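Local coordinates for 336aa long hypothetical dTDP-glucose 4,6-dehydratase (Pyrococcus horikoshii, PDB 2HUN), which probably acts as an NAD(+)-dependent dTDP-glucose 4,6-dehydratase, a lyase with a Rossmann fold that binds nicotinamide-adenine-dinucleotide, at residues A[10-14]-A[41-47]; A[36-40]-A[85-90]; A[124-130]-A[155-159]. One frame throughout, in Å; residues are numbered along the deposited sequence.

Interaction 1 (A[10-14]-A[41-47]); sequences GGMGF and GSNPANL. With NAD (nicotinamide-adenine-dinucleotide), chain C.
The amide of N46 turns its nitrogen toward the backbone of 10-14: ND2 gives a weak bond to O of G13 (3.4 Å) and lies 3.2 Å from O of M12, while OD1 at the other end accepts from W317. The second flat group, the F14 ring, is led away from 41-47 with CG anti to the backbone N (chi1 169°) and has the carboxamide N7N of NAD at its edge, near the ring plane. Backbone binding joins the two loops where N43 N donates to M12 O (3.0 Å, 152° at the hydrogen), tilted somewhat from the carbonyl plane. This is the glycine-rich turn of a Rossmann fold, G10 and G13 fitting the TGxxGxxG motif of extended short-chain dehydrogenases/reductases between strand 5-9 and helix 14-26. F14 N, at the start of that helix, grips phosphate oxygen O2A of NAD almost straight (3.1 Å, 176°). A side chain on G10, G13 or G41 would run into the cofactor. M12, bent at chi2 and chi3, lays SD against P44 CA (3.8 Å) and L47 CD1 (4.0 Å), and Y56 and F58 of strand 56-60 pack on it. The same methyl of L47 rests 3.6 Å from O of G11.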
loop_
_atom_site.group_PDB
_atom_site.type_symbol
_atom_site.label_atom_id
_atom_site.label_comp_id
_atom_site.label_asym_id
_atom_site.label_seq_id
_atom_site.Cartn_x
_atom_site.Cartn_y
_atom_site.Cartn_z
ATOM N N GLY A 10 17.757 -10.272 0.006
ATOM C CA GLY A 10 18.353 -9.404 -0.993
ATOM C C GLY A 10 19.768 -9.017 -0.612
ATOM O O GLY A 10 20.261 -7.958 -0.999
ATOM N N GLY A 11 20.430 -9.889 0.141
ATOM C CA GLY A 11 21.783 -9.617 0.586
ATOM C C GLY A 11 22.861 -9.574 -0.482
ATOM O O GLY A 11 23.937 -9.028 -0.240
ATOM N N MET A 12 22.592 -10.140 -1.655
ATOM C CA MET A 12 23.582 -10.140 -2.729
ATOM C C MET A 12 23.510 -8.858 -3.556
ATOM O O MET A 12 24.192 -8.728 -4.579
ATOM C CB MET A 12 23.382 -11.351 -3.646
ATOM C CG MET A 12 24.689 -11.897 -4.204
ATOM S SD MET A 12 25.736 -12.579 -2.886
ATOM C CE MET A 12 25.154 -14.312 -2.909
ATOM N N GLY A 13 22.680 -7.917 -3.109
ATOM C CA GLY A 13 22.535 -6.656 -3.814
ATOM C C GLY A 13 23.419 -5.552 -3.256
ATOM O O GLY A 13 24.233 -5.781 -2.359
ATOM N N PHE A 14 23.242 -4.346 -3.780
ATOM C CA PHE A 14 24.033 -3.182 -3.372
ATOM C C PHE A 14 24.026 -2.900 -1.871
ATOM O O PHE A 14 25.050 -3.034 -1.194
ATOM C CB PHE A 14 23.539 -1.957 -4.159
ATOM C CG PHE A 14 24.077 -0.630 -3.669
ATOM C CD1 PHE A 14 25.375 -0.504 -3.199
ATOM C CD2 PHE A 14 23.285 0.512 -3.741
ATOM C CE1 PHE A 14 25.883 0.743 -2.805
ATOM C CE2 PHE A 14 23.785 1.762 -3.351
ATOM C CZ PHE A 14 25.088 1.873 -2.883
ATOM N N GLY A 41 20.229 -6.936 -10.380
ATOM C CA GLY A 41 20.939 -6.222 -9.335
ATOM C C GLY A 41 21.873 -7.052 -8.474
ATOM O O GLY A 41 22.764 -6.504 -7.828
ATOM N N SER A 42 21.683 -8.366 -8.457
ATOM C CA SER A 42 22.527 -9.231 -7.643
ATOM C C SER A 42 23.925 -9.394 -8.229
ATOM O O SER A 42 24.121 -9.336 -9.440
ATOM C CB SER A 42 21.883 -10.615 -7.487
ATOM O OG SER A 42 21.827 -11.304 -8.725
ATOM N N ASN A 43 24.898 -9.599 -7.353
ATOM C CA ASN A 43 26.274 -9.786 -7.780
ATOM C C ASN A 43 27.036 -10.572 -6.717
ATOM O O ASN A 43 27.471 -10.010 -5.710
ATOM C CB ASN A 43 26.950 -8.431 -8.017
ATOM C CG ASN A 43 28.271 -8.562 -8.755
ATOM O OD1 ASN A 43 28.771 -9.667 -8.977
ATOM N ND2 ASN A 43 28.843 -7.428 -9.140
ATOM N N PRO A 44 27.196 -11.890 -6.927
ATOM C CA PRO A 44 27.907 -12.782 -6.002
ATOM C C PRO A 44 29.286 -12.248 -5.623
ATOM O O PRO A 44 29.802 -12.539 -4.543
ATOM C CB PRO A 44 28.002 -14.087 -6.787
ATOM C CG PRO A 44 26.752 -14.068 -7.607
ATOM C CD PRO A 44 26.704 -12.639 -8.097
ATOM N N ALA A 45 29.879 -11.469 -6.522
ATOM C CA ALA A 45 31.201 -10.903 -6.285
ATOM C C ALA A 45 31.191 -9.952 -5.092
ATOM O O ALA A 45 32.217 -9.740 -4.448
ATOM C CB ALA A 45 31.693 -10.177 -7.540
ATOM N N ASN A 46 30.024 -9.384 -4.801
ATOM C CA ASN A 46 29.874 -8.461 -3.683
ATOM C C ASN A 46 30.311 -9.086 -2.364
ATOM O O ASN A 46 30.883 -8.408 -1.515
ATOM C CB ASN A 46 28.413 -8.027 -3.533
ATOM C CG ASN A 46 27.934 -7.166 -4.671
ATOM O OD1 ASN A 46 28.671 -6.893 -5.614
ATOM N ND2 ASN A 46 26.679 -6.730 -4.590
ATOM N N LEU A 47 30.045 -10.378 -2.197
ATOM C CA LEU A 47 30.373 -11.061 -0.949
ATOM C C LEU A 47 31.275 -12.289 -1.080
ATOM O O LEU A 47 31.315 -13.119 -0.168
ATOM C CB LEU A 47 29.076 -11.489 -0.248
ATOM C CG LEU A 47 28.091 -10.386 0.155
ATOM C CD1 LEU A 47 26.789 -10.996 0.640
ATOM C CD2 LEU A 47 28.719 -9.526 1.235
HETATM P PA NAD C . 19.537 -4.173 -5.801
HETATM O O1A NAD C . 18.736 -4.192 -7.035
HETATM O O2A NAD C . 20.994 -3.869 -5.875
HETATM O O5B NAD C . 19.391 -5.618 -5.121
HETATM C C5B NAD C . 18.127 -6.225 -4.813
HETATM C C4B NAD C . 18.502 -7.627 -4.313
HETATM O O4B NAD C . 17.320 -8.347 -3.911
HETATM C C3B NAD C . 19.178 -8.463 -5.437
HETATM O O3B NAD C . 20.343 -9.133 -4.929
HETATM C C2B NAD C . 18.043 -9.389 -5.911
HETATM O O2B NAD C . 18.438 -10.626 -6.505
HETATM C C1B NAD C . 17.227 -9.572 -4.631
HETATM N N9A NAD C . 15.799 -9.881 -4.863
HETATM C C8A NAD C . 14.905 -9.201 -5.604
HETATM N N7A NAD C . 13.725 -9.817 -5.548
HETATM C C5A NAD C . 13.847 -10.891 -4.774
HETATM C C6A NAD C . 12.969 -11.924 -4.344
HETATM N N6A NAD C . 11.694 -11.992 -4.704
HETATM N N1A NAD C . 13.509 -12.919 -3.495
HETATM C C2A NAD C . 14.857 -12.872 -3.109
HETATM N N3A NAD C . 15.684 -11.899 -3.516
HETATM C C4A NAD C . 15.180 -10.935 -4.329
HETATM O O3 NAD C . 18.915 -2.973 -4.965
HETATM P PN NAD C . 19.220 -2.255 -3.587
HETATM O O1N NAD C . 19.462 -0.848 -4.020
HETATM O O2N NAD C . 20.344 -2.886 -2.866
HETATM O O5D NAD C . 17.804 -2.243 -2.806
HETATM C C5D NAD C . 17.602 -2.797 -1.503
HETATM C C4D NAD C . 16.289 -2.222 -0.913
HETATM O O4D NAD C . 16.447 -0.833 -0.575
HETATM C C3D NAD C . 15.105 -2.342 -1.881
HETATM O O3D NAD C . 13.944 -2.786 -1.130
HETATM C C2D NAD C . 14.932 -0.894 -2.420
HETATM O O2D NAD C . 13.562 -0.659 -2.761
HETATM C C1D NAD C . 15.426 -0.068 -1.243
HETATM N N1N NAD C . 15.976 1.257 -1.595
HETATM C C2N NAD C . 17.194 1.412 -2.340
HETATM C C3N NAD C . 17.656 2.709 -2.622
HETATM C C7N NAD C . 18.965 2.951 -3.408
HETATM O O7N NAD C . 19.415 4.102 -3.475
HETATM N N7N NAD C . 19.586 1.926 -3.978
HETATM C C4N NAD C . 16.925 3.840 -2.179
HETATM C C5N NAD C . 15.729 3.668 -1.451
HETATM C C6N NAD C . 15.245 2.384 -1.151
#

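Interaction 2 (A[36-40]-A[85-90]); sequences DKLGY and ESHVDR. With NAD (nicotinamide-adenine-dinucleotide), chain C.
A hydroxyl meets a ring carbon here: Y40 OH stands 3.0 Å from H87 CD2, at the edge of the imidazole and in its plane. The two rings form an offset edge-to-face pair, the edge of H87 directed at the face of Y40, with planes at 84°. H87 is fixed in rotation by its other side, because ND1 accepts from R90 N and so caps helix 88-93. R90 then folds back at chi3. Its NE lies 4.1 Å above the face of Y40, toward the rim, and the guanidinium plane is only 18° from that of the ring. From there R90 NH2 reaches E85 OE1 (3.3 Å) within the guanidinium plane, although it arrives from above the carboxylate. The second oxygen, E85 OE2, takes K37 NZ at 2.6 Å through its anti lone pair, making a salt bridge across the segments, and a water links OE2 to Y40 N. K37 NZ and R90 NH2 are 6.7 Å apart, with the E85 carboxylate between them, which would tend to keep it ionised. K37, extended beyond CG, runs along the adenine with CG 3.3 Å from C4A of NAD. D36 takes both adenosine ribose hydroxyls, O2B on OD1 and O3B on OD2, as acidic residues ending this Rossmann strand do in NAD enzymes. Segment 36-40 leaves strand 31-36, with L38 against strand 56-60. E85 packs on helix 96-116 through I97 and F98, while S86 and V88 touch Y151 of helix 150-168.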
loop_
_atom_site.group_PDB
_atom_site.type_symbol
_atom_site.label_atom_id
_atom_site.label_comp_id
_atom_site.label_asym_id
_atom_site.label_seq_id
_atom_site.Cartn_x
_atom_site.Cartn_y
_atom_site.Cartn_z
ATOM N N ASP A 36 18.838 -14.763 -1.363
ATOM C CA ASP A 36 18.783 -13.922 -2.537
ATOM C C ASP A 36 18.518 -14.851 -3.690
ATOM O O ASP A 36 19.054 -15.946 -3.782
ATOM C CB ASP A 36 20.111 -13.190 -2.741
ATOM C CG ASP A 36 19.976 -11.961 -3.634
ATOM O OD1 ASP A 36 19.701 -12.111 -4.838
ATOM O OD2 ASP A 36 20.148 -10.835 -3.117
ATOM N N LYS A 37 17.683 -14.366 -4.576
ATOM C CA LYS A 37 17.240 -15.090 -5.724
ATOM C C LYS A 37 18.231 -14.998 -6.904
ATOM O O LYS A 37 18.136 -15.742 -7.887
ATOM C CB LYS A 37 15.864 -14.511 -6.037
ATOM C CG LYS A 37 15.825 -13.113 -6.672
ATOM C CD LYS A 37 14.393 -12.751 -7.159
ATOM C CE LYS A 37 14.406 -11.605 -8.180
ATOM N NZ LYS A 37 13.047 -11.175 -8.634
ATOM N N LEU A 38 19.193 -14.089 -6.763
ATOM C CA LEU A 38 20.221 -13.833 -7.771
ATOM C C LEU A 38 19.613 -13.335 -9.072
ATOM O O LEU A 38 19.883 -13.870 -10.149
ATOM C CB LEU A 38 21.066 -15.086 -8.030
ATOM C CG LEU A 38 21.884 -15.626 -6.847
ATOM C CD1 LEU A 38 22.830 -16.722 -7.340
ATOM C CD2 LEU A 38 22.684 -14.490 -6.194
ATOM N N GLY A 39 18.777 -12.309 -8.962
ATOM C CA GLY A 39 18.155 -11.737 -10.138
ATOM C C GLY A 39 18.732 -10.360 -10.425
ATOM O O GLY A 39 19.885 -10.084 -10.104
ATOM N N TYR A 40 17.925 -9.496 -11.027
ATOM C CA TYR A 40 18.355 -8.142 -11.356
ATOM C C TYR A 40 19.014 -7.434 -10.166
ATOM O O TYR A 40 18.431 -7.343 -9.080
ATOM C CB TYR A 40 17.154 -7.315 -11.835
ATOM C CG TYR A 40 17.493 -5.864 -12.092
ATOM C CD1 TYR A 40 18.150 -5.477 -13.258
ATOM C CD2 TYR A 40 17.217 -4.887 -11.136
ATOM C CE1 TYR A 40 18.529 -4.151 -13.463
ATOM C CE2 TYR A 40 17.590 -3.564 -11.328
ATOM C CZ TYR A 40 18.244 -3.200 -12.489
ATOM O OH TYR A 40 18.614 -1.887 -12.674
ATOM N N GLU A 85 12.395 -5.714 -6.361
ATOM C CA GLU A 85 12.657 -5.392 -7.767
ATOM C C GLU A 85 12.524 -3.868 -7.745
ATOM O O GLU A 85 11.488 -3.345 -7.310
ATOM C CB GLU A 85 11.582 -5.994 -8.667
ATOM C CG GLU A 85 11.748 -7.487 -8.955
ATOM C CD GLU A 85 12.934 -7.779 -9.871
ATOM O OE1 GLU A 85 13.352 -6.880 -10.633
ATOM O OE2 GLU A 85 13.443 -8.917 -9.842
ATOM N N SER A 86 13.543 -3.149 -8.205
ATOM C CA SER A 86 13.496 -1.686 -8.118
ATOM C C SER A 86 13.760 -0.856 -9.365
ATOM O O SER A 86 14.010 0.344 -9.267
ATOM C CB SER A 86 14.475 -1.223 -7.040
ATOM O OG SER A 86 15.795 -1.613 -7.379
ATOM N N HIS A 87 13.695 -1.480 -10.532
ATOM C CA HIS A 87 13.957 -0.759 -11.771
ATOM C C HIS A 87 12.685 -0.103 -12.302
ATOM O O HIS A 87 11.865 -0.757 -12.941
ATOM C CB HIS A 87 14.506 -1.731 -12.812
ATOM C CG HIS A 87 15.070 -1.065 -14.020
ATOM N ND1 HIS A 87 14.277 -0.479 -14.989
ATOM C CD2 HIS A 87 16.342 -0.918 -14.440
ATOM C CE1 HIS A 87 15.049 -0.008 -15.953
ATOM N NE2 HIS A 87 16.307 -0.264 -15.646
ATOM N N VAL A 88 12.540 1.200 -12.054
ATOM C CA VAL A 88 11.359 1.942 -12.476
ATOM C C VAL A 88 10.868 1.637 -13.892
ATOM O O VAL A 88 9.775 1.108 -14.055
ATOM C CB VAL A 88 11.580 3.462 -12.331
ATOM C CG1 VAL A 88 10.317 4.207 -12.732
ATOM C CG2 VAL A 88 11.940 3.792 -10.890
ATOM N N ASP A 89 11.656 1.962 -14.917
ATOM C CA ASP A 89 11.216 1.708 -16.289
ATOM C C ASP A 89 10.784 0.265 -16.495
ATOM O O ASP A 89 9.843 -0.008 -17.238
ATOM C CB ASP A 89 12.309 2.075 -17.295
ATOM C CG ASP A 89 12.530 3.567 -17.383
ATOM O OD1 ASP A 89 11.543 4.318 -17.242
ATOM O OD2 ASP A 89 13.681 3.990 -17.604
ATOM N N ARG A 90 11.477 -0.659 -15.842
ATOM C CA ARG A 90 11.118 -2.065 -15.949
ATOM C C ARG A 90 9.760 -2.314 -15.281
ATOM O O ARG A 90 9.012 -3.198 -15.707
ATOM C CB ARG A 90 12.200 -2.940 -15.303
ATOM C CG ARG A 90 13.309 -3.360 -16.267
ATOM C CD ARG A 90 14.547 -3.879 -15.544
ATOM N NE ARG A 90 14.262 -4.884 -14.534
ATOM C CZ ARG A 90 14.119 -6.172 -14.810
ATOM N NH1 ARG A 90 14.244 -6.586 -16.064
ATOM N NH2 ARG A 90 13.852 -7.039 -13.842
HETATM P PA NAD C . 19.537 -4.173 -5.801
HETATM O O1A NAD C . 18.736 -4.192 -7.035
HETATM O O2A NAD C . 20.994 -3.869 -5.875
HETATM O O5B NAD C . 19.391 -5.618 -5.121
HETATM C C5B NAD C . 18.127 -6.225 -4.813
HETATM C C4B NAD C . 18.502 -7.627 -4.313
HETATM O O4B NAD C . 17.320 -8.347 -3.911
HETATM C C3B NAD C . 19.178 -8.463 -5.437
HETATM O O3B NAD C . 20.343 -9.133 -4.929
HETATM C C2B NAD C . 18.043 -9.389 -5.911
HETATM O O2B NAD C . 18.438 -10.626 -6.505
HETATM C C1B NAD C . 17.227 -9.572 -4.631
HETATM N N9A NAD C . 15.799 -9.881 -4.863
HETATM C C8A NAD C . 14.905 -9.201 -5.604
HETATM N N7A NAD C . 13.725 -9.817 -5.548
HETATM C C5A NAD C . 13.847 -10.891 -4.774
HETATM C C6A NAD C . 12.969 -11.924 -4.344
HETATM N N6A NAD C . 11.694 -11.992 -4.704
HETATM N N1A NAD C . 13.509 -12.919 -3.495
HETATM C C2A NAD C . 14.857 -12.872 -3.109
HETATM N N3A NAD C . 15.684 -11.899 -3.516
HETATM C C4A NAD C . 15.180 -10.935 -4.329
HETATM O O3 NAD C . 18.915 -2.973 -4.965
HETATM P PN NAD C . 19.220 -2.255 -3.587
HETATM O O1N NAD C . 19.462 -0.848 -4.020
HETATM O O2N NAD C . 20.344 -2.886 -2.866
HETATM O O5D NAD C . 17.804 -2.243 -2.806
HETATM C C5D NAD C . 17.602 -2.797 -1.503
HETATM C C4D NAD C . 16.289 -2.222 -0.913
HETATM O O4D NAD C . 16.447 -0.833 -0.575
HETATM C C3D NAD C . 15.105 -2.342 -1.881
HETATM O O3D NAD C . 13.944 -2.786 -1.130
HETATM C C2D NAD C . 14.932 -0.894 -2.420
HETATM O O2D NAD C . 13.562 -0.659 -2.761
HETATM C C1D NAD C . 15.426 -0.068 -1.243
HETATM N N1N NAD C . 15.976 1.257 -1.595
HETATM C C2N NAD C . 17.194 1.412 -2.340
HETATM C C3N NAD C . 17.656 2.709 -2.622
HETATM C C7N NAD C . 18.965 2.951 -3.408
HETATM O O7N NAD C . 19.415 4.102 -3.475
HETATM N N7N NAD C . 19.586 1.926 -3.978
HETATM C C4N NAD C . 16.925 3.840 -2.179
HETATM C C5N NAD C . 15.729 3.668 -1.451
HETATM C C6N NAD C . 15.245 2.384 -1.151
HETATM O O HOH W 1 15.129 -10.275 -11.657
HETATM O O HOH W 2 15.622 -8.140 -8.239
HETATM O O HOH W 3 18.012 -0.518 -9.746
#

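Interaction 3 (A[124-130]-A[155-159]); sequences HVSTDEV and KAASD. With NAD (nicotinamide-adenine-dinucleotide), chain C.
K155 NZ holds strand and cofactor together: it donates to V125 O (2.9 Å), in the carbonyl plane, and to the nicotinamide ribose hydroxyl O3D of NAD, also at 2.9 Å. The chain reaches there by curling, with CG anti to the carbonyl carbon (chi1 -73°) and further bends at chi2 and chi3. T127 CG2 meets K155 CG across it, the two side chains at about a right angle, and T127 CB lies 3.6 Å from C6N of the nicotinamide. Y151 and K155 fit the YxxxK pattern of short-chain dehydrogenases/reductases, and both bind NAD here. One turn on, S158 OG ties the helix to the strand: it donates to K155 O and accepts from H124 NE2 (3.1 Å), which meets it in the ring plane. D159 OD1 also stands at that ring edge, 3.0 Å from H124 NE2, its carboxylate nearly perpendicular to the imidazole. S126 OG lies 3.1 Å from D159 OD1 and equally near OD2, so its single proton can serve either; R177 makes a salt bridge to OD2. A phenylalanine in place of H124 would probably leave S158 OG without its N-H donor and set an apolar edge against the buried D159 carboxylate. Further out, T127 OG1 accepts from E129 N in an ST turn, and the chain then brings V130 CG1 onto A156 CB (4.0 Å). Strand 124-127 and helix 155-159 run at 142°, their axes 8.6 Å apart. The strand lies between parallel neighbours 78-81 and 172-182; helix 96-116 packs beside helix 150-168, whose A156 and A157 also meet M160 and A157 of the second subunit.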
loop_
_atom_site.group_PDB
_atom_site.type_symbol
_atom_site.label_atom_id
_atom_site.label_comp_id
_atom_site.label_asym_id
_atom_site.label_seq_id
_atom_site.Cartn_x
_atom_site.Cartn_y
_atom_site.Cartn_z
ATOM N N HIS A 124 11.587 -3.808 7.744
ATOM C CA HIS A 124 11.167 -3.740 6.341
ATOM C C HIS A 124 11.808 -2.499 5.724
ATOM O O HIS A 124 11.531 -1.370 6.158
ATOM C CB HIS A 124 9.637 -3.626 6.280
ATOM C CG HIS A 124 9.075 -3.556 4.894
ATOM N ND1 HIS A 124 9.060 -4.636 4.039
ATOM C CD2 HIS A 124 8.462 -2.547 4.234
ATOM C CE1 HIS A 124 8.457 -4.297 2.914
ATOM N NE2 HIS A 124 8.083 -3.033 3.008
ATOM N N VAL A 125 12.666 -2.708 4.724
ATOM C CA VAL A 125 13.348 -1.607 4.043
ATOM C C VAL A 125 12.513 -1.097 2.856
ATOM O O VAL A 125 12.119 -1.862 1.968
ATOM C CB VAL A 125 14.753 -2.039 3.546
ATOM C CG1 VAL A 125 15.484 -0.840 2.927
ATOM C CG2 VAL A 125 15.566 -2.583 4.712
ATOM N N SER A 126 12.248 0.206 2.844
ATOM C CA SER A 126 11.441 0.793 1.786
ATOM C C SER A 126 12.102 2.045 1.199
ATOM O O SER A 126 13.256 2.355 1.523
ATOM C CB SER A 126 10.039 1.107 2.331
ATOM O OG SER A 126 9.121 1.397 1.294
ATOM N N THR A 127 11.359 2.778 0.370
ATOM C CA THR A 127 11.898 3.949 -0.323
ATOM C C THR A 127 11.186 5.291 -0.172
ATOM O O THR A 127 9.982 5.357 0.086
ATOM C CB THR A 127 11.986 3.659 -1.833
ATOM O OG1 THR A 127 12.389 4.839 -2.534
ATOM C CG2 THR A 127 10.644 3.213 -2.353
ATOM N N ASP A 128 11.949 6.362 -0.381
ATOM C CA ASP A 128 11.429 7.725 -0.300
ATOM C C ASP A 128 10.453 7.974 -1.450
ATOM O O ASP A 128 9.675 8.930 -1.428
ATOM C CB ASP A 128 12.590 8.737 -0.352
ATOM C CG ASP A 128 13.362 8.710 -1.685
ATOM O OD1 ASP A 128 13.368 7.671 -2.379
ATOM O OD2 ASP A 128 13.983 9.738 -2.029
ATOM N N GLU A 129 10.486 7.099 -2.452
ATOM C CA GLU A 129 9.597 7.246 -3.597
ATOM C C GLU A 129 8.133 6.949 -3.290
ATOM O O GLU A 129 7.253 7.332 -4.063
ATOM C CB GLU A 129 10.063 6.365 -4.763
ATOM C CG GLU A 129 11.305 6.888 -5.482
ATOM C CD GLU A 129 11.636 6.074 -6.726
ATOM O OE1 GLU A 129 10.827 6.077 -7.677
ATOM O OE2 GLU A 129 12.699 5.426 -6.747
ATOM N N VAL A 130 7.857 6.279 -2.174
ATOM C CA VAL A 130 6.465 5.969 -1.841
ATOM C C VAL A 130 5.626 7.232 -1.684
ATOM O O VAL A 130 4.438 7.225 -1.978
ATOM C CB VAL A 130 6.347 5.131 -0.546
ATOM C CG1 VAL A 130 6.878 3.723 -0.788
ATOM C CG2 VAL A 130 7.110 5.808 0.589
ATOM N N LYS A 155 6.003 -1.053 -3.625
ATOM C CA LYS A 155 6.762 -0.887 -2.390
ATOM C C LYS A 155 5.788 -0.326 -1.349
ATOM O O LYS A 155 5.782 -0.762 -0.199
ATOM C CB LYS A 155 7.932 0.083 -2.578
ATOM C CG LYS A 155 9.098 -0.481 -3.386
ATOM C CD LYS A 155 9.764 -1.678 -2.694
ATOM C CE LYS A 155 10.487 -1.258 -1.415
ATOM N NZ LYS A 155 11.087 -2.425 -0.693
ATOM N N ALA A 156 4.964 0.637 -1.764
ATOM C CA ALA A 156 3.978 1.267 -0.879
ATOM C C ALA A 156 2.978 0.234 -0.388
ATOM O O ALA A 156 2.624 0.219 0.786
ATOM C CB ALA A 156 3.240 2.395 -1.607
ATOM N N ALA A 157 2.528 -0.629 -1.295
ATOM C CA ALA A 157 1.585 -1.681 -0.951
ATOM C C ALA A 157 2.201 -2.616 0.078
ATOM O O ALA A 157 1.515 -3.052 1.004
ATOM C CB ALA A 157 1.185 -2.471 -2.196
ATOM N N SER A 158 3.488 -2.932 -0.078
ATOM C CA SER A 158 4.147 -3.818 0.875
ATOM C C SER A 158 4.229 -3.154 2.248
ATOM O O SER A 158 4.057 -3.822 3.266
ATOM C CB SER A 158 5.545 -4.243 0.384
ATOM O OG SER A 158 6.477 -3.175 0.384
ATOM N N ASP A 159 4.482 -1.847 2.286
ATOM C CA ASP A 159 4.537 -1.136 3.569
ATOM C C ASP A 159 3.208 -1.319 4.316
ATOM O O ASP A 159 3.186 -1.596 5.518
ATOM C CB ASP A 159 4.772 0.369 3.363
ATOM C CG ASP A 159 6.191 0.697 2.944
ATOM O OD1 ASP A 159 6.978 -0.241 2.722
ATOM O OD2 ASP A 159 6.521 1.902 2.836
HETATM P PA NAD C . 19.537 -4.173 -5.801
HETATM O O1A NAD C . 18.736 -4.192 -7.035
HETATM O O2A NAD C . 20.994 -3.869 -5.875
HETATM O O5B NAD C . 19.391 -5.618 -5.121
HETATM C C5B NAD C . 18.127 -6.225 -4.813
HETATM C C4B NAD C . 18.502 -7.627 -4.313
HETATM O O4B NAD C . 17.320 -8.347 -3.911
HETATM C C3B NAD C . 19.178 -8.463 -5.437
HETATM O O3B NAD C . 20.343 -9.133 -4.929
HETATM C C2B NAD C . 18.043 -9.389 -5.911
HETATM O O2B NAD C . 18.438 -10.626 -6.505
HETATM C C1B NAD C . 17.227 -9.572 -4.631
HETATM N N9A NAD C . 15.799 -9.881 -4.863
HETATM C C8A NAD C . 14.905 -9.201 -5.604
HETATM N N7A NAD C . 13.725 -9.817 -5.548
HETATM C C5A NAD C . 13.847 -10.891 -4.774
HETATM C C6A NAD C . 12.969 -11.924 -4.344
HETATM N N6A NAD C . 11.694 -11.992 -4.704
HETATM N N1A NAD C . 13.509 -12.919 -3.495
HETATM C C2A NAD C . 14.857 -12.872 -3.109
HETATM N N3A NAD C . 15.684 -11.899 -3.516
HETATM C C4A NAD C . 15.180 -10.935 -4.329
HETATM O O3 NAD C . 18.915 -2.973 -4.965
HETATM P PN NAD C . 19.220 -2.255 -3.587
HETATM O O1N NAD C . 19.462 -0.848 -4.020
HETATM O O2N NAD C . 20.344 -2.886 -2.866
HETATM O O5D NAD C . 17.804 -2.243 -2.806
HETATM C C5D NAD C . 17.602 -2.797 -1.503
HETATM C C4D NAD C . 16.289 -2.222 -0.913
HETATM O O4D NAD C . 16.447 -0.833 -0.575
HETATM C C3D NAD C . 15.105 -2.342 -1.881
HETATM O O3D NAD C . 13.944 -2.786 -1.130
HETATM C C2D NAD C . 14.932 -0.894 -2.420
HETATM O O2D NAD C . 13.562 -0.659 -2.761
HETATM C C1D NAD C . 15.426 -0.068 -1.243
HETATM N N1N NAD C . 15.976 1.257 -1.595
HETATM C C2N NAD C . 17.194 1.412 -2.340
HETATM C C3N NAD C . 17.656 2.709 -2.622
HETATM C C7N NAD C . 18.965 2.951 -3.408
HETATM O O7N NAD C . 19.415 4.102 -3.475
HETATM N N7N NAD C . 19.586 1.926 -3.978
HETATM C C4N NAD C . 16.925 3.840 -2.179
HETATM C C5N NAD C . 15.729 3.668 -1.451
HETATM C C6N NAD C . 15.245 2.384 -1.151
#

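How the interactions relate
All three contacts gather around one NAD on the Rossmann sheet. Interactions 1 and 2 have centres 12 Å apart and alternate along the chain, since the loop after strand 31-36 supplies one segment to each; they touch where M12 N meets D36 OD2 at 2.9 Å, probably a hydrogen bond. Interaction 3 comes later in sequence, on strand 121-127 and helix 150-168. Its centre is 15 Å from that of interaction 2, which it touches by packing of V88 on E129. From interaction 1 it is about 20 Å away between centres, across the middle of the chain. The cofactor therefore spans loops from the sheet's first strands, the 85-90 turn and the helix facing the dimer partner.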